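Carbohydrate kinase, FGGY (PDB 3H6E) is probably a carbohydrate kinase of the FGGY family, which would transfer a phosphate group from a nucleotide to a sugar or related substrate. Local coordinates at residues V20-L25 with H67-I72; F346-H351 with A378-D383; S175-P180 with S186-R191. All blocks are in the same frame, centred on the assembly; numbering follows the deposited sequence.

Interaction 1 (V20-L25 with H67-I72); sequences VSLWDL and HPVTTI
Leu22 and His67 form a buried CH-pi contact near one end of the first, N-terminal sheet. Leu22 lies near the end of strand 17-23. His67 belongs to the loop that leads from helix 50-63 into strand 71-76. Leu22 CD2 sits over one face of the imidazole, 3.6 Å from the centre of the His67 ring. It is shifted toward the rim, with His67 CD2 and NE2 each 3.5 Å from Leu22 CD2. A chi1 of 179° sets CG of Leu22 opposite the backbone N and carries the branch toward the 67-72 segment. The other methyl, Leu22 CD1, lies 4.3 Å from Val69 CG2. The two strands are not neighbours in the sheet, and no hydrogen bond joins the segments. Strand 9-13 runs between them. The order across the sheet, 29-36, 17-23, 9-13, 71-76 (3-2-1-4), is consistent with the actin-like ATPase fold. Ile9 of the intervening strand touches both Leu22 and Val69. Pro68 centres an inverse gamma turn, with a weak bond from Val69 N to His67 O. Trp23 NE1 donates to Ser21 OG at 3.0 Å, in the plane of the indole, and Ser21 OG is also bonded to Val10 O.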
ATOM      1  N   VAL A  20       6.569  15.749  -5.809  1.00 44.02           N
ATOM      2  CA  VAL A  20       7.718  16.279  -5.091  1.00 41.86           C
ATOM      3  C   VAL A  20       7.228  17.333  -4.108  1.00 44.55           C
ATOM      4  O   VAL A  20       6.418  18.192  -4.460  1.00 45.15           O
ATOM      5  CB  VAL A  20       8.760  16.883  -6.042  1.00 42.78           C
ATOM      6  CG1 VAL A  20       9.964  17.381  -5.256  1.00 41.68           C
ATOM      7  CG2 VAL A  20       9.184  15.853  -7.082  1.00 41.41           C
ATOM      8  N   SER A  21       7.716  17.264  -2.874  1.00 41.59           N
ATOM      9  CA  SER A  21       7.177  18.095  -1.807  1.00 43.57           C
ATOM     10  C   SER A  21       8.245  18.715  -0.911  1.00 45.50           C
ATOM     11  O   SER A  21       9.240  18.075  -0.573  1.00 43.59           O
ATOM     12  CB  SER A  21       6.197  17.281  -0.962  1.00 44.99           C
ATOM     13  OG  SER A  21       6.766  16.051  -0.549  1.00 45.55           O
ATOM     14  N   LEU A  22       8.017  19.966  -0.520  1.00 48.07           N
ATOM     15  CA  LEU A  22       8.946  20.699   0.333  1.00 46.03           C
ATOM     16  C   LEU A  22       8.325  20.971   1.696  1.00 46.00           C
ATOM     17  O   LEU A  22       7.263  21.584   1.786  1.00 47.71           O
ATOM     18  CB  LEU A  22       9.333  22.020  -0.326  1.00 49.68           C
ATOM     19  CG  LEU A  22      10.297  22.915   0.452  1.00 50.43           C
ATOM     20  CD1 LEU A  22      11.724  22.383   0.369  1.00 48.20           C
ATOM     21  CD2 LEU A  22      10.219  24.338  -0.071  1.00 51.30           C
ATOM     22  N   TRP A  23       8.995  20.526   2.755  1.00 46.14           N
ATOM     23  CA  TRP A  23       8.454  20.639   4.106  1.00 47.48           C
ATOM     24  C   TRP A  23       9.388  21.411   5.035  1.00 47.53           C
ATOM     25  O   TRP A  23      10.574  21.573   4.747  1.00 47.59           O
ATOM     26  CB  TRP A  23       8.194  19.247   4.689  1.00 45.57           C
ATOM     27  CG  TRP A  23       7.264  18.411   3.861  1.00 45.88           C
ATOM     28  CD1 TRP A  23       7.502  17.906   2.615  1.00 41.91           C
ATOM     29  CD2 TRP A  23       5.949  17.973   4.228  1.00 45.17           C
ATOM     30  NE1 TRP A  23       6.414  17.191   2.180  1.00 42.55           N
ATOM     31  CE2 TRP A  23       5.448  17.213   3.152  1.00 43.24           C
ATOM     32  CE3 TRP A  23       5.147  18.151   5.359  1.00 44.14           C
ATOM     33  CZ2 TRP A  23       4.183  16.632   3.174  1.00 43.16           C
ATOM     34  CZ3 TRP A  23       3.890  17.573   5.379  1.00 43.54           C
ATOM     35  CH2 TRP A  23       3.420  16.823   4.292  1.00 42.31           C
ATOM     36  N   ASP A  24       8.846  21.883   6.153  1.00 48.97           N
ATOM     37  CA  ASP A  24       9.658  22.547   7.168  1.00 50.72           C
ATOM     38  C   ASP A  24       9.896  21.631   8.368  1.00 49.26           C
ATOM     39  O   ASP A  24       9.240  20.599   8.514  1.00 48.26           O
ATOM     40  CB  ASP A  24       9.034  23.881   7.603  1.00 48.84           C
ATOM     41  CG  ASP A  24       7.671  23.713   8.253  1.00 51.51           C
ATOM     42  OD1 ASP A  24       7.441  22.683   8.920  1.00 50.91           O
ATOM     43  OD2 ASP A  24       6.829  24.625   8.102  1.00 54.08           O
ATOM     44  N   LEU A  25      10.829  22.023   9.226  1.00 48.82           N
ATOM     45  CA  LEU A  25      11.266  21.186  10.337  1.00 49.46           C
ATOM     46  C   LEU A  25      10.160  20.925  11.354  1.00 50.64           C
ATOM     47  O   LEU A  25      10.348  20.163  12.302  1.00 49.63           O
ATOM     48  CB  LEU A  25      12.470  21.827  11.024  1.00 53.58           C
ATOM     49  CG  LEU A  25      13.477  22.455  10.056  1.00 55.51           C
ATOM     50  CD1 LEU A  25      14.275  23.560  10.737  1.00 56.68           C
ATOM     51  CD2 LEU A  25      14.396  21.398   9.451  1.00 53.16           C
ATOM     52  N   HIS A  67      16.043  27.362  -0.420  1.00 55.10           N
ATOM     53  CA  HIS A  67      15.652  26.816   0.875  1.00 52.50           C
ATOM     54  C   HIS A  67      16.776  26.049   1.575  1.00 51.54           C
ATOM     55  O   HIS A  67      17.639  25.464   0.920  1.00 49.91           O
ATOM     56  CB  HIS A  67      14.423  25.924   0.714  1.00 54.77           C
ATOM     57  CG  HIS A  67      13.246  26.626   0.113  1.00 52.88           C
ATOM     58  ND1 HIS A  67      13.132  26.864  -1.240  1.00 53.00           N
ATOM     59  CD2 HIS A  67      12.130  27.140   0.682  1.00 51.13           C
ATOM     60  CE1 HIS A  67      11.996  27.495  -1.479  1.00 52.66           C
ATOM     61  NE2 HIS A  67      11.369  27.673  -0.331  1.00 52.20           N
ATOM     62  N   PRO A  68      16.758  26.056   2.919  1.00 50.86           N
ATOM     63  CA  PRO A  68      17.729  25.378   3.785  1.00 50.76           C
ATOM     64  C   PRO A  68      17.530  23.866   3.790  1.00 51.18           C
ATOM     65  O   PRO A  68      17.229  23.295   4.841  1.00 47.88           O
ATOM     66  CB  PRO A  68      17.404  25.932   5.182  1.00 48.73           C
ATOM     67  CG  PRO A  68      16.522  27.118   4.952  1.00 50.63           C
ATOM     68  CD  PRO A  68      15.774  26.819   3.703  1.00 51.15           C
ATOM     69  N   VAL A  69      17.698  23.229   2.635  1.00 47.99           N
ATOM     70  CA  VAL A  69      17.454  21.796   2.514  1.00 46.55           C
ATOM     71  C   VAL A  69      18.621  20.960   3.042  1.00 46.41           C
ATOM     72  O   VAL A  69      19.764  21.106   2.601  1.00 45.25           O
ATOM     73  CB  VAL A  69      17.129  21.396   1.061  1.00 45.11           C
ATOM     74  CG1 VAL A  69      16.791  19.911   0.981  1.00 41.03           C
ATOM     75  CG2 VAL A  69      15.980  22.242   0.531  1.00 45.14           C
ATOM     76  N   THR A  70      18.317  20.084   3.995  1.00 42.20           N
ATOM     77  CA  THR A  70      19.338  19.276   4.647  1.00 42.83           C
ATOM     78  C   THR A  70      19.099  17.779   4.476  1.00 41.71           C
ATOM     79  O   THR A  70      19.941  16.965   4.855  1.00 42.61           O
ATOM     80  CB  THR A  70      19.429  19.601   6.151  1.00 43.24           C
ATOM     81  OG1 THR A  70      18.165  19.349   6.777  1.00 39.92           O
ATOM     82  CG2 THR A  70      19.807  21.059   6.355  1.00 44.96           C
ATOM     83  N   THR A  71      17.952  17.418   3.909  1.00 42.25           N
ATOM     84  CA  THR A  71      17.608  16.012   3.720  1.00 38.03           C
ATOM     85  C   THR A  71      16.590  15.801   2.603  1.00 39.10           C
ATOM     86  O   THR A  71      15.628  16.559   2.469  1.00 38.43           O
ATOM     87  CB  THR A  71      17.046  15.384   5.017  1.00 39.23           C
ATOM     88  OG1 THR A  71      18.040  15.424   6.049  1.00 42.93           O
ATOM     89  CG2 THR A  71      16.642  13.941   4.778  1.00 35.63           C
ATOM     90  N   ILE A  72      16.821  14.766   1.801  1.00 38.55           N
ATOM     91  CA  ILE A  72      15.829  14.277   0.852  1.00 38.74           C
ATOM     92  C   ILE A  72      15.522  12.816   1.170  1.00 37.05           C
ATOM     93  O   ILE A  72      16.429  12.029   1.440  1.00 35.21           O
ATOM     94  CB  ILE A  72      16.328  14.351  -0.597  1.00 37.90           C
ATOM     95  CG1 ILE A  72      16.764  15.769  -0.952  1.00 37.96           C
ATOM     96  CG2 ILE A  72      15.247  13.874  -1.558  1.00 37.00           C
ATOM     97  CD1 ILE A  72      17.363  15.869  -2.340  1.00 40.82           C
TER

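Interaction 2 (F346-H351 with A378-D383)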
ATOM      1  N   PHE A 346     -11.653 -12.922  -5.248  1.00 29.20           N
ATOM      2  CA  PHE A 346     -10.975 -11.915  -4.441  1.00 27.37           C
ATOM      3  C   PHE A 346     -11.575 -11.798  -3.049  1.00 30.17           C
ATOM      4  O   PHE A 346     -12.783 -11.964  -2.860  1.00 29.84           O
ATOM      5  CB  PHE A 346     -11.020 -10.555  -5.141  1.00 27.55           C
ATOM      6  CG  PHE A 346     -10.366 -10.548  -6.491  1.00 28.87           C
ATOM      7  CD1 PHE A 346      -9.038 -10.178  -6.630  1.00 31.17           C
ATOM      8  CD2 PHE A 346     -11.074 -10.919  -7.620  1.00 28.97           C
ATOM      9  CE1 PHE A 346      -8.431 -10.171  -7.872  1.00 29.42           C
ATOM     10  CE2 PHE A 346     -10.476 -10.917  -8.864  1.00 30.42           C
ATOM     11  CZ  PHE A 346      -9.149 -10.541  -8.988  1.00 31.34           C
ATOM     12  N   GLY A 347     -10.723 -11.503  -2.074  1.00 26.51           N
ATOM     13  CA  GLY A 347     -11.173 -11.309  -0.711  1.00 25.96           C
ATOM     14  C   GLY A 347     -11.260 -12.592   0.092  1.00 28.27           C
ATOM     15  O   GLY A 347     -10.787 -13.647  -0.341  1.00 27.23           O
ATOM     16  N   PRO A 348     -11.866 -12.501   1.283  1.00 29.52           N
ATOM     17  CA  PRO A 348     -12.033 -13.627   2.206  1.00 29.68           C
ATOM     18  C   PRO A 348     -13.039 -14.652   1.693  1.00 30.53           C
ATOM     19  O   PRO A 348     -12.962 -15.814   2.084  1.00 31.34           O
ATOM     20  CB  PRO A 348     -12.571 -12.962   3.478  1.00 26.21           C
ATOM     21  CG  PRO A 348     -12.247 -11.512   3.330  1.00 25.54           C
ATOM     22  CD  PRO A 348     -12.326 -11.235   1.872  1.00 24.82           C
ATOM     23  N   TYR A 349     -13.965 -14.230   0.836  1.00 29.21           N
ATOM     24  CA  TYR A 349     -15.002 -15.129   0.331  1.00 30.89           C
ATOM     25  C   TYR A 349     -14.966 -15.247  -1.186  1.00 31.46           C
ATOM     26  O   TYR A 349     -15.954 -14.927  -1.851  1.00 31.53           O
ATOM     27  CB  TYR A 349     -16.386 -14.633   0.750  1.00 32.21           C
ATOM     28  CG  TYR A 349     -16.530 -14.344   2.225  1.00 29.93           C
ATOM     29  CD1 TYR A 349     -16.962 -15.327   3.106  1.00 32.20           C
ATOM     30  CD2 TYR A 349     -16.239 -13.088   2.736  1.00 29.32           C
ATOM     31  CE1 TYR A 349     -17.095 -15.065   4.456  1.00 31.77           C
ATOM     32  CE2 TYR A 349     -16.371 -12.816   4.084  1.00 29.69           C
ATOM     33  CZ  TYR A 349     -16.799 -13.808   4.937  1.00 30.17           C
ATOM     34  OH  TYR A 349     -16.939 -13.541   6.274  1.00 30.29           O
ATOM     35  N   PRO A 350     -13.840 -15.731  -1.733  1.00 30.10           N
ATOM     36  CA  PRO A 350     -13.590 -15.705  -3.178  1.00 31.09           C
ATOM     37  C   PRO A 350     -14.759 -16.250  -3.984  1.00 34.22           C
ATOM     38  O   PRO A 350     -15.058 -15.710  -5.049  1.00 33.71           O
ATOM     39  CB  PRO A 350     -12.379 -16.624  -3.340  1.00 32.52           C
ATOM     40  CG  PRO A 350     -11.708 -16.607  -2.030  1.00 31.31           C
ATOM     41  CD  PRO A 350     -12.794 -16.472  -1.010  1.00 30.38           C
ATOM     42  N   HIS A 351     -15.407 -17.299  -3.479  1.00 35.85           N
ATOM     43  CA  HIS A 351     -16.482 -17.972  -4.207  1.00 35.93           C
ATOM     44  C   HIS A 351     -17.864 -17.824  -3.567  1.00 36.64           C
ATOM     45  O   HIS A 351     -18.776 -18.597  -3.869  1.00 38.53           O
ATOM     46  CB  HIS A 351     -16.161 -19.456  -4.382  1.00 34.05           C
ATOM     47  CG  HIS A 351     -14.879 -19.715  -5.113  1.00 38.66           C
ATOM     48  ND1 HIS A 351     -13.836 -20.424  -4.558  1.00 38.23           N
ATOM     49  CD2 HIS A 351     -14.470 -19.349  -6.351  1.00 38.95           C
ATOM     50  CE1 HIS A 351     -12.840 -20.486  -5.424  1.00 38.60           C
ATOM     51  NE2 HIS A 351     -13.200 -19.845  -6.521  1.00 39.54           N
ATOM     52  N   ALA A 378     -14.948  -6.735   5.985  1.00 25.06           N
ATOM     53  CA  ALA A 378     -13.752  -6.164   6.593  1.00 24.82           C
ATOM     54  C   ALA A 378     -13.537  -6.808   7.954  1.00 24.49           C
ATOM     55  O   ALA A 378     -12.407  -7.059   8.367  1.00 24.01           O
ATOM     56  CB  ALA A 378     -13.881  -4.658   6.735  1.00 22.27           C
ATOM     57  N   ASP A 379     -14.643  -7.084   8.637  1.00 25.29           N
ATOM     58  CA  ASP A 379     -14.612  -7.736   9.939  1.00 25.83           C
ATOM     59  C   ASP A 379     -13.972  -9.117   9.841  1.00 24.66           C
ATOM     60  O   ASP A 379     -13.139  -9.486  10.665  1.00 23.80           O
ATOM     61  CB  ASP A 379     -16.030  -7.858  10.496  1.00 27.61           C
ATOM     62  CG  ASP A 379     -16.079  -8.633  11.793  1.00 29.66           C
ATOM     63  OD1 ASP A 379     -15.768  -8.039  12.849  1.00 27.99           O
ATOM     64  OD2 ASP A 379     -16.432  -9.832  11.751  1.00 29.32           O
ATOM     65  N   THR A 380     -14.373  -9.877   8.829  1.00 23.70           N
ATOM     66  CA  THR A 380     -13.795 -11.191   8.584  1.00 23.40           C
ATOM     67  C   THR A 380     -12.313 -11.080   8.231  1.00 22.46           C
ATOM     68  O   THR A 380     -11.499 -11.888   8.677  1.00 22.75           O
ATOM     69  CB  THR A 380     -14.543 -11.926   7.451  1.00 24.91           C
ATOM     70  OG1 THR A 380     -15.866 -12.256   7.891  1.00 25.73           O
ATOM     71  CG2 THR A 380     -13.816 -13.202   7.050  1.00 22.16           C
ATOM     72  N   ALA A 381     -11.970 -10.071   7.434  1.00 20.82           N
ATOM     73  CA  ALA A 381     -10.594  -9.880   6.986  1.00 22.03           C
ATOM     74  C   ALA A 381      -9.660  -9.480   8.127  1.00 21.73           C
ATOM     75  O   ALA A 381      -8.539  -9.977   8.225  1.00 19.43           O
ATOM     76  CB  ALA A 381     -10.538  -8.860   5.870  1.00 21.08           C
ATOM     77  N   LEU A 382     -10.131  -8.581   8.984  1.00 20.36           N
ATOM     78  CA  LEU A 382      -9.365  -8.153  10.144  1.00 20.89           C
ATOM     79  C   LEU A 382      -9.084  -9.319  11.082  1.00 21.90           C
ATOM     80  O   LEU A 382      -8.024  -9.388  11.699  1.00 22.41           O
ATOM     81  CB  LEU A 382     -10.110  -7.045  10.897  1.00 23.88           C
ATOM     82  CG  LEU A 382     -10.075  -5.649  10.264  1.00 22.47           C
ATOM     83  CD1 LEU A 382     -11.345  -4.864  10.570  1.00 20.50           C
ATOM     84  CD2 LEU A 382      -8.822  -4.885  10.698  1.00 18.68           C
ATOM     85  N   ASP A 383     -10.037 -10.238  11.181  1.00 22.76           N
ATOM     86  CA  ASP A 383      -9.894 -11.405  12.051  1.00 24.73           C
ATOM     87  C   ASP A 383      -8.923 -12.452  11.510  1.00 22.56           C
ATOM     88  O   ASP A 383      -8.242 -13.120  12.284  1.00 23.83           O
ATOM     89  CB  ASP A 383     -11.256 -12.042  12.333  1.00 23.95           C
ATOM     90  CG  ASP A 383     -12.070 -11.244  13.328  1.00 27.28           C
ATOM     91  OD1 ASP A 383     -11.467 -10.409  14.037  1.00 26.24           O
ATOM     92  OD2 ASP A 383     -13.300 -11.449  13.404  1.00 28.40           O
TER
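Pro348 is the first residue of the 346-351 loop to meet helix 363-384. Both segments belong to the C-terminal FGGY domain, where the loop between strands 337-339 and 355-357 packs on this helix. The CB of Pro348 is directed toward the helix and lies 3.8 Å from Thr380 CG2. Pro348 CG lies 4.1 Å from Ala381 CB, an apolar contact. Tyr349 follows. Its side chain leaves the backbone beside the helix, and its far end then comes in to Thr380 from the opposite direction. The phenol reaches Thr380 with its hydroxyl end, and Thr380 OG1 sits at the ring edge, near the ring plane. Tyr349 OH and Thr380 OG1 are modelled 2.3 Å apart. Either could be the donor, but this is too short for an ordinary hydrogen bond, so the exact length is doubtful. Thr380 has CG2 anti to its backbone N, which leaves OG1 beside that N (chi1 -68°). From there OG1 also makes a weak bond to Leu376 O, one helical turn back. Arg280 makes a cation-pi contact with Tyr349. Phe298 and Ala296 of strand 292-298 touch Pro348 and Ala381 respectively, and helix 457-468 packs against Tyr349.

Interaction 3 (S175-P180 with S186-R191); sequences SDLWDP and SPMAKR
Ser186 joins the two segments through both its side chain and its backbone. Ser186 OG donates to Asp176 O at 2.7 Å. The C=O...donor angle is 137°, and the donor is tilted somewhat from the carbonyl plane. Ser186 N donates to Leu177 O at 3.0 Å and lies well above that carbonyl plane, 63° out of it. Two successive carbonyls of the 175-180 segment are thus taken up by one residue. Ser186 OG also accepts from Ala189 N, a weak N-cap bond of 3.3 Å. Ser186 places OG between its own N and carbonyl carbon (chi1 59°), within range of both partners. At the same helix start, Met188 N is bonded to Asp113 OD2, an acid that would suit the positive end of a helix dipole. Lys190 N bonds to Ser186 O.

The acidic side chains find their partners elsewhere. Asp176 OD1 forms a salt bridge with Arg112 NH2 and a hydrogen bond with Ser120 OG; Asp176 OD2 is hydrogen-bonded to Tyr108 OH. Asp179 OD2 forms a salt bridge with Arg117 NE, while Asp179 OD1 accepts from Asp182 N. Ser175 OG accepts from Leu177 N at 3.1 Å, which makes an ST turn.

Apolar groups fill in beside these bonds. Met188, built as selenomethionine, bends at its third torsion. Met188 CE comes within 3.0 Å of Asp176 O, a close, non-bonding approach to the carbonyl that Ser186 OG uses. It lies 3.5 Å from Asp176 CB. Ala189 CB lies 4.0 Å from Leu177 CA.

Strands 178-179 and 184-185 form a small antiparallel hairpin, and helix 187-191 follows at once. Ser186 is the N-cap, with Pro187 in the first turn. The arrangement is that of a serine-capped short helix tied back to the residues leading into the hairpin.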
ATOM      1  N   SER A 175       6.858  -9.882  -3.461  1.00 21.15           N
ATOM      2  CA  SER A 175       7.839  -9.917  -4.540  1.00 21.20           C
ATOM      3  C   SER A 175       8.363 -11.317  -4.832  1.00 22.68           C
ATOM      4  O   SER A 175       9.020 -11.532  -5.850  1.00 23.61           O
ATOM      5  CB  SER A 175       9.011  -9.000  -4.212  1.00 20.27           C
ATOM      6  OG  SER A 175       9.755  -9.525  -3.131  1.00 21.73           O
ATOM      7  N   ASP A 176       8.078 -12.262  -3.940  1.00 22.36           N
ATOM      8  CA  ASP A 176       8.626 -13.616  -4.039  1.00 22.93           C
ATOM      9  C   ASP A 176      10.110 -13.665  -3.670  1.00 22.44           C
ATOM     10  O   ASP A 176      10.701 -14.742  -3.609  1.00 22.20           O
ATOM     11  CB  ASP A 176       8.424 -14.197  -5.444  1.00 22.85           C
ATOM     12  CG  ASP A 176       6.966 -14.355  -5.804  1.00 23.84           C
ATOM     13  OD1 ASP A 176       6.119 -14.301  -4.891  1.00 25.34           O
ATOM     14  OD2 ASP A 176       6.663 -14.537  -7.000  1.00 24.47           O
ATOM     15  N   LEU A 177      10.704 -12.500  -3.419  1.00 21.69           N
ATOM     16  CA  LEU A 177      12.132 -12.418  -3.114  1.00 22.14           C
ATOM     17  C   LEU A 177      12.416 -12.377  -1.617  1.00 21.85           C
ATOM     18  O   LEU A 177      13.574 -12.327  -1.208  1.00 22.90           O
ATOM     19  CB  LEU A 177      12.753 -11.177  -3.764  1.00 22.22           C
ATOM     20  CG  LEU A 177      12.375 -10.810  -5.200  1.00 23.69           C
ATOM     21  CD1 LEU A 177      13.400  -9.845  -5.759  1.00 23.14           C
ATOM     22  CD2 LEU A 177      12.277 -12.045  -6.083  1.00 24.62           C
ATOM     23  N   TRP A 178      11.370 -12.397  -0.798  1.00 20.88           N
ATOM     24  CA  TRP A 178      11.556 -12.173   0.630  1.00 21.41           C
ATOM     25  C   TRP A 178      10.968 -13.239   1.550  1.00 22.13           C
ATOM     26  O   TRP A 178       9.894 -13.784   1.297  1.00 22.30           O
ATOM     27  CB  TRP A 178      11.038 -10.788   1.034  1.00 20.51           C
ATOM     28  CG  TRP A 178      11.671 -10.294   2.293  1.00 22.02           C
ATOM     29  CD1 TRP A 178      11.048 -10.009   3.471  1.00 23.25           C
ATOM     30  CD2 TRP A 178      13.066 -10.053   2.508  1.00 21.55           C
ATOM     31  NE1 TRP A 178      11.967  -9.594   4.401  1.00 25.10           N
ATOM     32  CE2 TRP A 178      13.215  -9.617   3.838  1.00 22.58           C
ATOM     33  CE3 TRP A 178      14.205 -10.167   1.703  1.00 21.99           C
ATOM     34  CZ2 TRP A 178      14.455  -9.288   4.382  1.00 23.93           C
ATOM     35  CZ3 TRP A 178      15.433  -9.842   2.243  1.00 24.01           C
ATOM     36  CH2 TRP A 178      15.550  -9.406   3.571  1.00 25.09           C
ATOM     37  N   ASP A 179      11.697 -13.519   2.625  1.00 21.48           N
ATOM     38  CA  ASP A 179      11.232 -14.402   3.681  1.00 22.82           C
ATOM     39  C   ASP A 179      10.935 -13.543   4.903  1.00 23.58           C
ATOM     40  O   ASP A 179      11.839 -13.223   5.680  1.00 24.29           O
ATOM     41  CB  ASP A 179      12.306 -15.442   4.004  1.00 23.73           C
ATOM     42  CG  ASP A 179      11.827 -16.499   4.984  1.00 25.00           C
ATOM     43  OD1 ASP A 179      10.894 -16.226   5.770  1.00 22.76           O
ATOM     44  OD2 ASP A 179      12.397 -17.610   4.971  1.00 28.03           O
ATOM     45  N   PRO A 180       9.664 -13.153   5.069  1.00 23.00           N
ATOM     46  CA  PRO A 180       9.256 -12.213   6.119  1.00 23.98           C
ATOM     47  C   PRO A 180       9.652 -12.684   7.511  1.00 22.84           C
ATOM     48  O   PRO A 180      10.359 -11.968   8.215  1.00 24.25           O
ATOM     49  CB  PRO A 180       7.733 -12.175   5.981  1.00 23.39           C
ATOM     50  CG  PRO A 180       7.478 -12.550   4.566  1.00 22.88           C
ATOM     51  CD  PRO A 180       8.529 -13.566   4.228  1.00 22.78           C
ATOM     52  N   SER A 186      14.286 -14.997   0.071  1.00 20.37           N
ATOM     53  CA  SER A 186      13.652 -16.305  -0.001  1.00 22.51           C
ATOM     54  C   SER A 186      14.607 -17.369  -0.545  1.00 25.60           C
ATOM     55  O   SER A 186      15.571 -17.053  -1.250  1.00 25.11           O
ATOM     56  CB  SER A 186      12.396 -16.241  -0.869  1.00 23.59           C
ATOM     57  OG  SER A 186      12.708 -15.816  -2.180  1.00 23.87           O
ATOM     58  N   PRO A 187      14.344 -18.640  -0.207  1.00 25.62           N
ATOM     59  CA  PRO A 187      15.116 -19.750  -0.766  1.00 24.80           C
ATOM     60  C   PRO A 187      15.247 -19.604  -2.276  1.00 26.11           C
ATOM     61  O   PRO A 187      16.335 -19.792  -2.820  1.00 28.50           O
ATOM     62  CB  PRO A 187      14.253 -20.965  -0.435  1.00 24.54           C
ATOM     63  CG  PRO A 187      13.545 -20.587   0.813  1.00 25.60           C
ATOM     64  CD  PRO A 187      13.325 -19.099   0.754  1.00 25.59           C
HETATM   65  N   MSE A 188      14.147 -19.262  -2.938  1.00 25.16           N
HETATM   66  CA  MSE A 188      14.128 -19.147  -4.391  1.00 27.37           C
HETATM   67  C   MSE A 188      15.086 -18.084  -4.916  1.00 27.38           C
HETATM   68  O   MSE A 188      15.894 -18.351  -5.803  1.00 27.24           O
HETATM   69  CB  MSE A 188      12.717 -18.843  -4.897  1.00 26.22           C
HETATM   70  CG  MSE A 188      12.655 -18.685  -6.408  1.00 28.49           C
HETATM   71 SE   MSE A 188      11.028 -17.839  -7.071  1.00 38.58          SE
HETATM   72  CE  MSE A 188      11.222 -16.086  -6.233  1.00 26.82           C
ATOM     73  N   ALA A 189      14.982 -16.875  -4.374  1.00 26.89           N
ATOM     74  CA  ALA A 189      15.804 -15.760  -4.833  1.00 26.67           C
ATOM     75  C   ALA A 189      17.291 -16.043  -4.639  1.00 25.79           C
ATOM     76  O   ALA A 189      18.127 -15.586  -5.418  1.00 25.48           O
ATOM     77  CB  ALA A 189      15.404 -14.479  -4.123  1.00 23.73           C
ATOM     78  N   LYS A 190      17.615 -16.791  -3.590  1.00 25.69           N
ATOM     79  CA  LYS A 190      18.996 -17.188  -3.335  1.00 26.83           C
ATOM     80  C   LYS A 190      19.423 -18.242  -4.353  1.00 27.53           C
ATOM     81  O   LYS A 190      20.452 -18.107  -5.014  1.00 25.41           O
ATOM     82  CB  LYS A 190      19.145 -17.728  -1.911  1.00 22.65           C
ATOM     83  CG  LYS A 190      19.110 -16.646  -0.848  1.00 24.71           C
ATOM     84  CD  LYS A 190      19.080 -17.220   0.561  1.00 22.46           C
ATOM     85  CE  LYS A 190      19.273 -16.106   1.588  1.00 23.43           C
ATOM     86  NZ  LYS A 190      19.087 -16.566   2.994  1.00 24.53           N
ATOM     87  N   ARG A 191      18.599 -19.277  -4.476  1.00 25.43           N
ATOM     88  CA  ARG A 191      18.828 -20.393  -5.385  1.00 27.87           C
ATOM     89  C   ARG A 191      19.171 -19.936  -6.809  1.00 28.92           C
ATOM     90  O   ARG A 191      20.130 -20.421  -7.417  1.00 25.04           O
ATOM     91  CB  ARG A 191      17.567 -21.255  -5.423  1.00 29.38           C
ATOM     92  CG  ARG A 191      17.808 -22.739  -5.380  1.00 29.89           C
ATOM     93  CD  ARG A 191      16.500 -23.482  -5.594  1.00 32.31           C
ATOM     94  NE  ARG A 191      15.897 -23.148  -6.881  1.00 33.62           N
ATOM     95  CZ  ARG A 191      14.710 -22.573  -7.028  1.00 32.31           C
ATOM     96  NH1 ARG A 191      13.979 -22.269  -5.965  1.00 33.27           N
ATOM     97  NH2 ARG A 191      14.249 -22.308  -8.240  1.00 33.36           N
TER

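How the interactions relate
The three contacts are separate and none touches another. In sequence they follow one another, 1 then 3 then 2. Interactions 1 and 2 flank the centre of the chain from opposite sides, with centres 41 Å apart. Interactions 2 and 3 are the closest pair, with nearest atoms about 15 Å apart, yet interaction 2 belongs to the C-terminal FGGY domain and interaction 3 to the N-terminal one. Trp178 and Pro180 of interaction 3 touch strand 282-286, which belongs to the same sheet as strand 292-298 behind interaction 2. FGGY kinases bind their substrates in the cleft between two actin-like domains, and this protein probably does the same. No ligand or active-site residue is identified in the three contacts.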